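Local coordinates for protein modulator of the activity of Ets CG15085-PA (Drosophila melanogaster, PDB 1SV0) that binds the SAM domain of the Ets-family protein Yan through its own SAM domain and probably relieves repression by Yan by breaking up its polymers, at residues W14-A17 and D18-W22; I24-A27 and V28-L32; K47-C50 and L51-L54; M67-R70 and D71-R75. All coordinates share one frame; numbering follows the deposited sequence.

Overall arrangement
The four contacts follow one another along a chain of 82 residues whose only regular structure is helical, with a SAM domain. Interactions 1 and 2 mark the start and the end of helix 16-30, their centres about 14 Å apart; interaction 3 lies at the exit of the short helix 46-51, and interaction 4 in the central part of helix 65-80. Interaction 4 touches each of the others, with centres about 14, 13 and 10 Å from those of interactions 1, 2 and 3, so helix 65-80 packs against helix 16-30 and the end of helix 46-51. Interactions 1 and 3 touch through Trp22 and Val19 on Leu49, and both also meet the Yan chain, joining core and interface.

Interaction 1: W14-A17 and D18-W22; sequences WTRA and DVWKW
Trp14 and Trp22 meet with their side chains crossing at about a right angle: Trp14 CZ3, on the outer rim of the indole, lies over one face of the Trp22 ring, offset toward its rim and 3.6 Å from Trp22 CG, with Trp14 CH2 also near that carbon. The ring planes are inclined at 45°. Trp14 CG stands anti to its own carbonyl carbon (chi1 -72°), which carries the indole past Asp18, whose CB packs against Trp14 CB at 3.8 Å. The indole N-H groups of Trp14 and Trp22 bond outside the pair, to Pro8 O and to Asp71 OD1. Next to this apolar pair, Thr15 and Asp18 form a capping box at the start of helix 16-30. Asp18 N donates to Thr15 OG1 at 3.3 Å, while Thr15 N donates to Asp18 OD2 at 3.1 Å in a nearly straight bond (171°), reaching the oxygen on its anti side and out of the carboxylate plane. The other carboxylate oxygen, Asp18 OD1, has a salt bridge of 3.6 Å with Lys21 NZ. On another side of the helix Arg16 and Trp20 run side by side, Arg16 CG lying 3.6 Å from Trp20 NE1, which hydrogen-bonds to Phe42 O. An alanine in place of Asp18 would probably leave Thr15 N without its acceptor and Lys21 without its anion, opening the capping box. Arg16 N bonds to Asp30 of the Yan chain, so this helix start also faces the partner. The carboxylate lies beside the positive end of the helix dipole, an arrangement likely to favour its charged form.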
loop_
_atom_site.group_PDB
_atom_site.type_symbol
_atom_site.label_atom_id
_atom_site.label_comp_id
_atom_site.label_asym_id
_atom_site.label_seq_id
_atom_site.Cartn_x
_atom_site.Cartn_y
_atom_site.Cartn_z
ATOM N N TRP C 14 3.753 -1.147 11.419
ATOM C CA TRP C 14 4.966 -1.177 10.600
ATOM C C TRP C 14 5.146 0.018 9.664
ATOM O O TRP C 14 4.225 0.403 8.939
ATOM C CB TRP C 14 5.008 -2.459 9.754
ATOM C CG TRP C 14 5.285 -3.730 10.512
ATOM C CD1 TRP C 14 5.448 -3.869 11.867
ATOM C CD2 TRP C 14 5.428 -5.045 9.956
ATOM N NE1 TRP C 14 5.683 -5.189 12.183
ATOM C CE2 TRP C 14 5.675 -5.931 11.032
ATOM C CE3 TRP C 14 5.368 -5.563 8.652
ATOM C CZ2 TRP C 14 5.863 -7.307 10.844
ATOM C CZ3 TRP C 14 5.554 -6.934 8.465
ATOM C CH2 TRP C 14 5.798 -7.790 9.556
ATOM N N THR C 15 6.333 0.609 9.685
ATOM C CA THR C 15 6.633 1.716 8.775
ATOM C C THR C 15 7.168 1.030 7.520
ATOM O O THR C 15 7.195 -0.197 7.449
ATOM C CB THR C 15 7.743 2.609 9.320
ATOM O OG1 THR C 15 8.915 1.806 9.521
ATOM C CG2 THR C 15 7.317 3.256 10.653
ATOM N N ARG C 16 7.597 1.805 6.532
ATOM C CA ARG C 16 8.137 1.198 5.322
ATOM C C ARG C 16 9.433 0.493 5.702
ATOM O O ARG C 16 9.718 -0.609 5.221
ATOM C CB ARG C 16 8.406 2.263 4.254
ATOM C CG ARG C 16 8.948 1.699 2.949
ATOM C CD ARG C 16 8.887 2.745 1.854
ATOM N NE ARG C 16 9.878 3.789 2.044
ATOM C CZ ARG C 16 9.850 4.959 1.422
ATOM N NH1 ARG C 16 8.871 5.238 0.569
ATOM N NH2 ARG C 16 10.804 5.849 1.654
ATOM N N ALA C 17 10.206 1.124 6.585
ATOM C CA ALA C 17 11.471 0.551 7.048
ATOM C C ALA C 17 11.255 -0.848 7.639
ATOM O O ALA C 17 12.031 -1.765 7.366
ATOM C CB ALA C 17 12.117 1.461 8.088
ATOM N N ASP C 18 10.216 -1.000 8.458
ATOM C CA ASP C 18 9.902 -2.297 9.057
ATOM C C ASP C 18 9.528 -3.301 7.962
ATOM O O ASP C 18 9.982 -4.445 7.968
ATOM C CB ASP C 18 8.750 -2.168 10.065
ATOM C CG ASP C 18 9.125 -1.324 11.276
ATOM O OD1 ASP C 18 10.289 -1.426 11.738
ATOM O OD2 ASP C 18 8.257 -0.567 11.767
ATOM N N VAL C 19 8.693 -2.872 7.022
ATOM C CA VAL C 19 8.301 -3.741 5.918
ATOM C C VAL C 19 9.540 -4.307 5.204
ATOM O O VAL C 19 9.614 -5.504 4.910
ATOM C CB VAL C 19 7.444 -2.975 4.888
ATOM C CG1 VAL C 19 7.290 -3.806 3.617
ATOM C CG2 VAL C 19 6.073 -2.663 5.487
ATOM N N TRP C 20 10.504 -3.437 4.925
ATOM C CA TRP C 20 11.731 -3.840 4.239
ATOM C C TRP C 20 12.555 -4.830 5.053
ATOM O O TRP C 20 13.085 -5.796 4.507
ATOM C CB TRP C 20 12.563 -2.600 3.899
ATOM C CG TRP C 20 12.033 -1.857 2.715
ATOM C CD1 TRP C 20 10.722 -1.763 2.317
ATOM C CD2 TRP C 20 12.793 -1.101 1.768
ATOM N NE1 TRP C 20 10.626 -0.993 1.176
ATOM C CE2 TRP C 20 11.881 -0.575 0.820
ATOM C CE3 TRP C 20 14.159 -0.820 1.624
ATOM C CZ2 TRP C 20 12.295 0.215 -0.260
ATOM C CZ3 TRP C 20 14.570 -0.034 0.547
ATOM C CH2 TRP C 20 13.639 0.472 -0.379
ATOM N N LYS C 21 12.668 -4.587 6.354
ATOM C CA LYS C 21 13.407 -5.494 7.221
ATOM C C LYS C 21 12.714 -6.860 7.249
ATOM O O LYS C 21 13.381 -7.901 7.224
ATOM C CB LYS C 21 13.533 -4.893 8.629
ATOM C CG LYS C 21 14.730 -3.942 8.742
ATOM C CD LYS C 21 14.545 -2.848 9.774
ATOM C CE LYS C 21 14.005 -3.339 11.102
ATOM N NZ LYS C 21 13.767 -2.180 12.026
ATOM N N TRP C 22 11.381 -6.854 7.291
ATOM C CA TRP C 22 10.600 -8.099 7.278
ATOM C C TRP C 22 10.827 -8.854 5.966
ATOM O O TRP C 22 10.912 -10.081 5.949
ATOM C CB TRP C 22 9.102 -7.790 7.426
ATOM C CG TRP C 22 8.190 -8.943 7.081
ATOM C CD1 TRP C 22 8.033 -10.121 7.783
ATOM C CD2 TRP C 22 7.297 -9.025 5.962
ATOM N NE1 TRP C 22 7.100 -10.915 7.167
ATOM C CE2 TRP C 22 6.629 -10.272 6.050
ATOM C CE3 TRP C 22 6.991 -8.165 4.893
ATOM C CZ2 TRP C 22 5.669 -10.680 5.105
ATOM C CZ3 TRP C 22 6.029 -8.571 3.949
ATOM C CH2 TRP C 22 5.382 -9.820 4.067
#

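Interaction 2: I24-A27 and V28-L32; sequences INMA and VSEGL
Leu32 N donates to Ala27 O at 2.8 Å, a fairly straight bond (161°) that reaches back five residues across the end of helix 16-30. The donor is tilted 19° from the carbonyl plane. Leu32 folds back with it: its CB lies 3.8 Å from Ala27 O and 4.3 Å from Ala27 CB, so the methyl and the start of the leucine side chain close over the last turn. In the same last turn, Glu30 N bonds to Met26 O at 2.9 Å in the ordinary helical pattern, and the first carbons of Glu30 pass the same carbonyl, with CG 3.4 Å from Met26 O, before the carboxylate turns away. The chain leaves the helix at Gly31, whose positive phi (70°) is a conformation that glycine adopts readily. With the bonds back into the last turn this makes a Schellman motif, a common C-terminal cap of helices. Earlier along the stretch the valine takes a similar position over a carbonyl: Val28 CG2 sits anti to its own carbonyl carbon and comes to 3.3 Å from Ile24 O, the oxygen that also accepts from Val28 N. Ser29 CB lies 3.3 Å from Asn25 O. Met26 and Glu30 reach beyond this helix to helix 65-80, Met26 packing on Leu68 and Asp71, and Glu30 on Met67.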
loop_
_atom_site.group_PDB
_atom_site.type_symbol
_atom_site.label_atom_id
_atom_site.label_comp_id
_atom_site.label_asym_id
_atom_site.label_seq_id
_atom_site.Cartn_x
_atom_site.Cartn_y
_atom_site.Cartn_z
ATOM N N ILE C 24 13.508 -8.698 4.013
ATOM C CA ILE C 24 14.867 -9.233 4.039
ATOM C C ILE C 24 14.904 -10.508 4.899
ATOM O O ILE C 24 15.516 -11.502 4.512
ATOM C CB ILE C 24 15.862 -8.184 4.599
ATOM C CG1 ILE C 24 16.056 -7.068 3.568
ATOM C CG2 ILE C 24 17.203 -8.846 4.942
ATOM C CD1 ILE C 24 16.860 -5.897 4.084
ATOM N N ASN C 25 14.253 -10.472 6.060
ATOM C CA ASN C 25 14.188 -11.646 6.941
ATOM C C ASN C 25 13.489 -12.815 6.253
ATOM O O ASN C 25 13.907 -13.967 6.390
ATOM C CB ASN C 25 13.430 -11.326 8.240
ATOM C CG ASN C 25 14.252 -10.498 9.202
ATOM O OD1 ASN C 25 15.480 -10.528 9.165
ATOM N ND2 ASN C 25 13.579 -9.767 10.082
ATOM N N MET C 26 12.411 -12.521 5.528
ATOM C CA MET C 26 11.675 -13.566 4.816
ATOM C C MET C 26 12.545 -14.185 3.729
ATOM O O MET C 26 12.515 -15.401 3.518
ATOM C CB MET C 26 10.396 -12.997 4.183
ATOM C CG MET C 26 9.269 -12.735 5.180
ATOM S SD MET C 26 8.720 -14.239 6.040
ATOM C CE MET C 26 8.097 -15.231 4.652
ATOM N N ALA C 27 13.319 -13.356 3.032
ATOM C CA ALA C 27 14.199 -13.871 1.981
ATOM C C ALA C 27 15.229 -14.830 2.592
ATOM O O ALA C 27 15.481 -15.915 2.060
ATOM C CB ALA C 27 14.912 -12.716 1.271
ATOM N N VAL C 28 15.818 -14.424 3.714
ATOM C CA VAL C 28 16.817 -15.251 4.394
ATOM C C VAL C 28 16.184 -16.562 4.897
ATOM O O VAL C 28 16.739 -17.647 4.718
ATOM C CB VAL C 28 17.436 -14.492 5.590
ATOM C CG1 VAL C 28 18.343 -15.417 6.392
ATOM C CG2 VAL C 28 18.235 -13.279 5.083
ATOM N N SER C 29 15.016 -16.443 5.514
ATOM C CA SER C 29 14.297 -17.589 6.051
ATOM C C SER C 29 13.938 -18.597 4.954
ATOM O O SER C 29 14.157 -19.797 5.101
ATOM C CB SER C 29 13.017 -17.108 6.759
ATOM O OG SER C 29 12.260 -18.209 7.233
ATOM N N GLU C 30 13.417 -18.087 3.843
ATOM C CA GLU C 30 12.985 -18.918 2.723
ATOM C C GLU C 30 14.083 -19.328 1.753
ATOM O O GLU C 30 13.825 -20.051 0.789
ATOM C CB GLU C 30 11.872 -18.203 1.955
ATOM C CG GLU C 30 10.568 -18.110 2.719
ATOM C CD GLU C 30 9.900 -19.467 2.899
ATOM O OE1 GLU C 30 9.663 -20.152 1.883
ATOM O OE2 GLU C 30 9.612 -19.847 4.053
ATOM N N GLY C 31 15.308 -18.881 2.003
ATOM C CA GLY C 31 16.395 -19.250 1.119
ATOM C C GLY C 31 16.311 -18.607 -0.255
ATOM O O GLY C 31 16.647 -19.225 -1.265
ATOM N N LEU C 32 15.828 -17.372 -0.294
ATOM C CA LEU C 32 15.737 -16.624 -1.536
ATOM C C LEU C 32 16.887 -15.629 -1.535
ATOM O O LEU C 32 17.311 -15.151 -0.478
ATOM C CB LEU C 32 14.420 -15.849 -1.624
ATOM C CG LEU C 32 13.126 -16.621 -1.876
ATOM C CD1 LEU C 32 11.950 -15.699 -1.625
ATOM C CD2 LEU C 32 13.103 -17.153 -3.306
#

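Interaction 3: K47-C50 and L51-L54; sequences KALC and LMSL
Leu49 and Met52 make the close apolar part of this contact: their side chains cross at a slant, and the methyl Met52 CE comes to 3.5 Å from the branch Leu49 CD1. Bends at chi2 and chi3 curl the methionine back so that its methyl, rather than its sulfur, does the touching. Both residues are buried, and Phe72, Tyr57 and Trp22 pack against Leu49. Leu51 and Lys47, by contrast, are exposed residues on the side facing Yan. There Leu51 CD1 lies against backbone, 3.2 Å from Lys47 O, and beside Cys50 CB, with Val68 of the Yan chain for a neighbour. Lys47 extends beyond it to a salt bridge with Glu28 of the same partner. The backbone is coiled tightly here: Leu51 N donates to Ala48 O at 3.0 Å and Met52 N to Leu49 O at 2.9 Å, both bent bonds (135° and 146°) whose donors stand well above the carbonyl planes. A water completes the turn by donating to Leu49 O and to Met52 O, 2.7 Å from each, bridging a carbonyl of the final turn to that of Met52, in the chain leaving it. These bonds to the third residue back are of the 3-10 type, and they bring helix 46-51 to its close before Ser53 takes the N-cap position of helix 54-60, a short helix-to-helix link within the SAM fold.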
loop_
_atom_site.group_PDB
_atom_site.type_symbol
_atom_site.label_atom_id
_atom_site.label_comp_id
_atom_site.label_asym_id
_atom_site.label_seq_id
_atom_site.Cartn_x
_atom_site.Cartn_y
_atom_site.Cartn_z
ATOM N N LYS C 47 0.237 -0.633 6.981
ATOM C CA LYS C 47 -1.157 -0.291 6.682
ATOM C C LYS C 47 -1.478 -0.639 5.237
ATOM O O LYS C 47 -2.548 -1.175 4.938
ATOM C CB LYS C 47 -1.415 1.200 6.900
ATOM C CG LYS C 47 -1.560 1.627 8.355
ATOM C CD LYS C 47 -2.300 2.961 8.424
ATOM C CE LYS C 47 -2.809 3.264 9.827
ATOM N NZ LYS C 47 -3.621 4.520 9.853
ATOM N N ALA C 48 -0.540 -0.328 4.345
ATOM C CA ALA C 48 -0.701 -0.611 2.924
ATOM C C ALA C 48 -0.723 -2.113 2.672
ATOM O O ALA C 48 -1.518 -2.602 1.863
ATOM C CB ALA C 48 0.439 0.042 2.114
ATOM N N LEU C 49 0.147 -2.844 3.369
ATOM C CA LEU C 49 0.226 -4.296 3.202
ATOM C C LEU C 49 -1.093 -4.979 3.568
ATOM O O LEU C 49 -1.485 -5.963 2.939
ATOM C CB LEU C 49 1.388 -4.865 4.039
ATOM C CG LEU C 49 2.549 -5.521 3.275
ATOM C CD1 LEU C 49 2.970 -4.666 2.092
ATOM C CD2 LEU C 49 3.726 -5.744 4.224
ATOM N N CYS C 50 -1.780 -4.445 4.575
ATOM C CA CYS C 50 -3.070 -4.993 5.004
ATOM C C CYS C 50 -4.077 -4.983 3.863
ATOM O O CYS C 50 -4.962 -5.839 3.787
ATOM C CB CYS C 50 -3.646 -4.175 6.159
ATOM S SG CYS C 50 -2.811 -4.382 7.726
ATOM N N LEU C 51 -3.945 -3.997 2.986
ATOM C CA LEU C 51 -4.841 -3.846 1.848
ATOM C C LEU C 51 -4.449 -4.733 0.666
ATOM O O LEU C 51 -5.248 -4.931 -0.243
ATOM C CB LEU C 51 -4.866 -2.373 1.400
ATOM C CG LEU C 51 -5.656 -1.346 2.228
ATOM C CD1 LEU C 51 -5.501 -1.604 3.710
ATOM C CD2 LEU C 51 -5.186 0.055 1.875
ATOM N N MET C 52 -3.233 -5.280 0.681
ATOM C CA MET C 52 -2.775 -6.115 -0.429
ATOM C C MET C 52 -3.337 -7.530 -0.481
ATOM O O MET C 52 -3.270 -8.286 0.490
ATOM C CB MET C 52 -1.245 -6.202 -0.457
ATOM C CG MET C 52 -0.527 -4.890 -0.737
ATOM S SD MET C 52 0.998 -5.151 -1.688
ATOM C CE MET C 52 1.777 -6.422 -0.745
ATOM N N SER C 53 -3.885 -7.880 -1.639
ATOM C CA SER C 53 -4.441 -9.209 -1.859
ATOM C C SER C 53 -3.277 -10.104 -2.271
ATOM O O SER C 53 -2.219 -9.599 -2.651
ATOM C CB SER C 53 -5.480 -9.161 -2.978
ATOM O OG SER C 53 -4.891 -8.685 -4.178
ATOM N N LEU C 54 -3.459 -11.419 -2.177
ATOM C CA LEU C 54 -2.408 -12.363 -2.555
ATOM C C LEU C 54 -1.921 -12.032 -3.956
ATOM O O LEU C 54 -0.725 -12.064 -4.242
ATOM C CB LEU C 54 -2.943 -13.794 -2.535
ATOM C CG LEU C 54 -2.055 -14.871 -3.162
ATOM C CD1 LEU C 54 -0.727 -14.966 -2.415
ATOM C CD2 LEU C 54 -2.792 -16.207 -3.120
HETATM O O HOH W 1 -2.234 -8.596 2.930
#

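Interaction 4: M67-R70 and D71-R75; sequences MLYR and DFRVR
Tyr69 sets its CG anti to the backbone N (chi1 174°), while Arg73, four residues on, starts from an unusual chi1 of -105° and turns sharply at chi2, and together these torsions bring the arginine chain across the phenol ring. Arg73 CD sits over one face, 4.0 Å from the centroid of the Tyr69 ring, in a CH-pi contact offset toward the rim. Beyond it Arg73 NE lies 3.4 Å from Tyr69 CE1, and that carbon meets the guanidinium at its edge; the two planes are 70° apart, so the group does not stack on the ring. The backbone bond from Arg73 N to Tyr69 O, 3.0 Å long, anchors the pair on one side of the helix. Substituting an alanine for Tyr69 would probably rob Arg73 CD of the ring face it rests on and let the guanidinium swing more freely. On another side of the helix, Arg75 NE makes a salt bridge of 3.0 Å to Asp71 OD1, which is met on its syn side and lies in the plane of the Arg75 guanidinium. With Trp22 of helix 16-30 as the second, two donors grip Asp71 OD1, and Arg75 NH2 reaches Asp5 in a salt bridge. Met67 SD lies over a face of the Arg70 guanidinium. Helix 65-80 thus lies among its neighbours: Phe72 packs on Cys50 of helix 46-51 and on Pro11, Leu68 on Val61, and the Tyr69 ring meets Tyr57 of helix 54-60.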
loop_
_atom_site.group_PDB
_atom_site.type_symbol
_atom_site.label_atom_id
_atom_site.label_comp_id
_atom_site.label_asym_id
_atom_site.label_seq_id
_atom_site.Cartn_x
_atom_site.Cartn_y
_atom_site.Cartn_z
ATOM N N MET C 67 4.308 -16.928 0.242
ATOM C CA MET C 67 4.826 -17.087 1.598
ATOM C C MET C 67 4.834 -15.742 2.310
ATOM O O MET C 67 4.668 -15.683 3.526
ATOM C CB MET C 67 6.239 -17.680 1.583
ATOM C CG MET C 67 6.296 -19.101 1.045
ATOM S SD MET C 67 4.973 -20.131 1.727
ATOM C CE MET C 67 5.425 -20.227 3.471
ATOM N N LEU C 68 5.047 -14.667 1.550
ATOM C CA LEU C 68 5.039 -13.316 2.115
ATOM C C LEU C 68 3.616 -13.000 2.575
ATOM O O LEU C 68 3.392 -12.519 3.699
ATOM C CB LEU C 68 5.466 -12.274 1.064
ATOM C CG LEU C 68 6.875 -12.381 0.482
ATOM C CD1 LEU C 68 7.136 -11.219 -0.484
ATOM C CD2 LEU C 68 7.893 -12.377 1.615
ATOM N N TYR C 69 2.657 -13.266 1.689
ATOM C CA TYR C 69 1.246 -13.019 1.983
ATOM C C TYR C 69 0.837 -13.807 3.218
ATOM O O TYR C 69 0.261 -13.275 4.161
ATOM C CB TYR C 69 0.376 -13.467 0.806
ATOM C CG TYR C 69 -1.114 -13.373 1.072
ATOM C CD1 TYR C 69 -1.772 -12.147 1.030
ATOM C CD2 TYR C 69 -1.860 -14.511 1.387
ATOM C CE1 TYR C 69 -3.143 -12.050 1.293
ATOM C CE2 TYR C 69 -3.231 -14.427 1.655
ATOM C CZ TYR C 69 -3.864 -13.194 1.604
ATOM O OH TYR C 69 -5.213 -13.102 1.855
ATOM N N ARG C 70 1.150 -15.093 3.193
ATOM C CA ARG C 70 0.817 -15.996 4.282
ATOM C C ARG C 70 1.394 -15.526 5.618
ATOM O O ARG C 70 0.678 -15.461 6.618
ATOM C CB ARG C 70 1.335 -17.387 3.937
ATOM C CG ARG C 70 0.823 -18.510 4.810
ATOM C CD ARG C 70 1.195 -19.848 4.178
ATOM N NE ARG C 70 0.675 -19.951 2.814
ATOM C CZ ARG C 70 0.928 -20.964 1.989
ATOM N NH1 ARG C 70 1.702 -21.970 2.382
ATOM N NH2 ARG C 70 0.401 -20.975 0.772
ATOM N N ASP C 71 2.683 -15.197 5.625
ATOM C CA ASP C 71 3.361 -14.745 6.836
ATOM C C ASP C 71 2.778 -13.446 7.389
ATOM O O ASP C 71 2.602 -13.311 8.606
ATOM C CB ASP C 71 4.860 -14.574 6.556
ATOM C CG ASP C 71 5.669 -14.325 7.814
ATOM O OD1 ASP C 71 5.855 -13.145 8.195
ATOM O OD2 ASP C 71 6.118 -15.317 8.428
ATOM N N PHE C 72 2.472 -12.494 6.507
ATOM C CA PHE C 72 1.902 -11.224 6.955
ATOM C C PHE C 72 0.529 -11.436 7.601
ATOM O O PHE C 72 0.225 -10.848 8.644
ATOM C CB PHE C 72 1.764 -10.234 5.792
ATOM C CG PHE C 72 1.416 -8.840 6.230
ATOM C CD1 PHE C 72 2.402 -7.979 6.702
ATOM C CD2 PHE C 72 0.098 -8.393 6.197
ATOM C CE1 PHE C 72 2.083 -6.693 7.133
ATOM C CE2 PHE C 72 -0.233 -7.102 6.627
ATOM C CZ PHE C 72 0.757 -6.254 7.094
ATOM N N ARG C 73 -0.294 -12.274 6.980
ATOM C CA ARG C 73 -1.628 -12.582 7.494
ATOM C C ARG C 73 -1.572 -13.197 8.893
ATOM O O ARG C 73 -2.389 -12.871 9.757
ATOM C CB ARG C 73 -2.349 -13.542 6.538
ATOM C CG ARG C 73 -3.420 -12.885 5.696
ATOM C CD ARG C 73 -2.897 -11.651 5.007
ATOM N NE ARG C 73 -3.964 -10.888 4.368
ATOM C CZ ARG C 73 -4.992 -10.343 5.011
ATOM N NH1 ARG C 73 -5.109 -10.468 6.326
ATOM N NH2 ARG C 73 -5.909 -9.666 4.333
ATOM N N VAL C 74 -0.615 -14.097 9.104
ATOM C CA VAL C 74 -0.449 -14.744 10.398
ATOM C C VAL C 74 -0.125 -13.690 11.452
ATOM O O VAL C 74 -0.711 -13.683 12.537
ATOM C CB VAL C 74 0.698 -15.775 10.368
ATOM C CG1 VAL C 74 0.936 -16.325 11.769
ATOM C CG2 VAL C 74 0.361 -16.900 9.398
ATOM N N ARG C 75 0.812 -12.804 11.128
ATOM C CA ARG C 75 1.203 -11.746 12.048
ATOM C C ARG C 75 0.016 -10.834 12.352
ATOM O O ARG C 75 -0.225 -10.476 13.506
ATOM C CB ARG C 75 2.360 -10.926 11.463
ATOM C CG ARG C 75 3.707 -11.640 11.493
ATOM C CD ARG C 75 4.766 -10.862 10.725
ATOM N NE ARG C 75 6.054 -11.551 10.707
ATOM C CZ ARG C 75 7.037 -11.350 11.582
ATOM N NH1 ARG C 75 6.897 -10.471 12.567
ATOM N NH2 ARG C 75 8.170 -12.033 11.467
#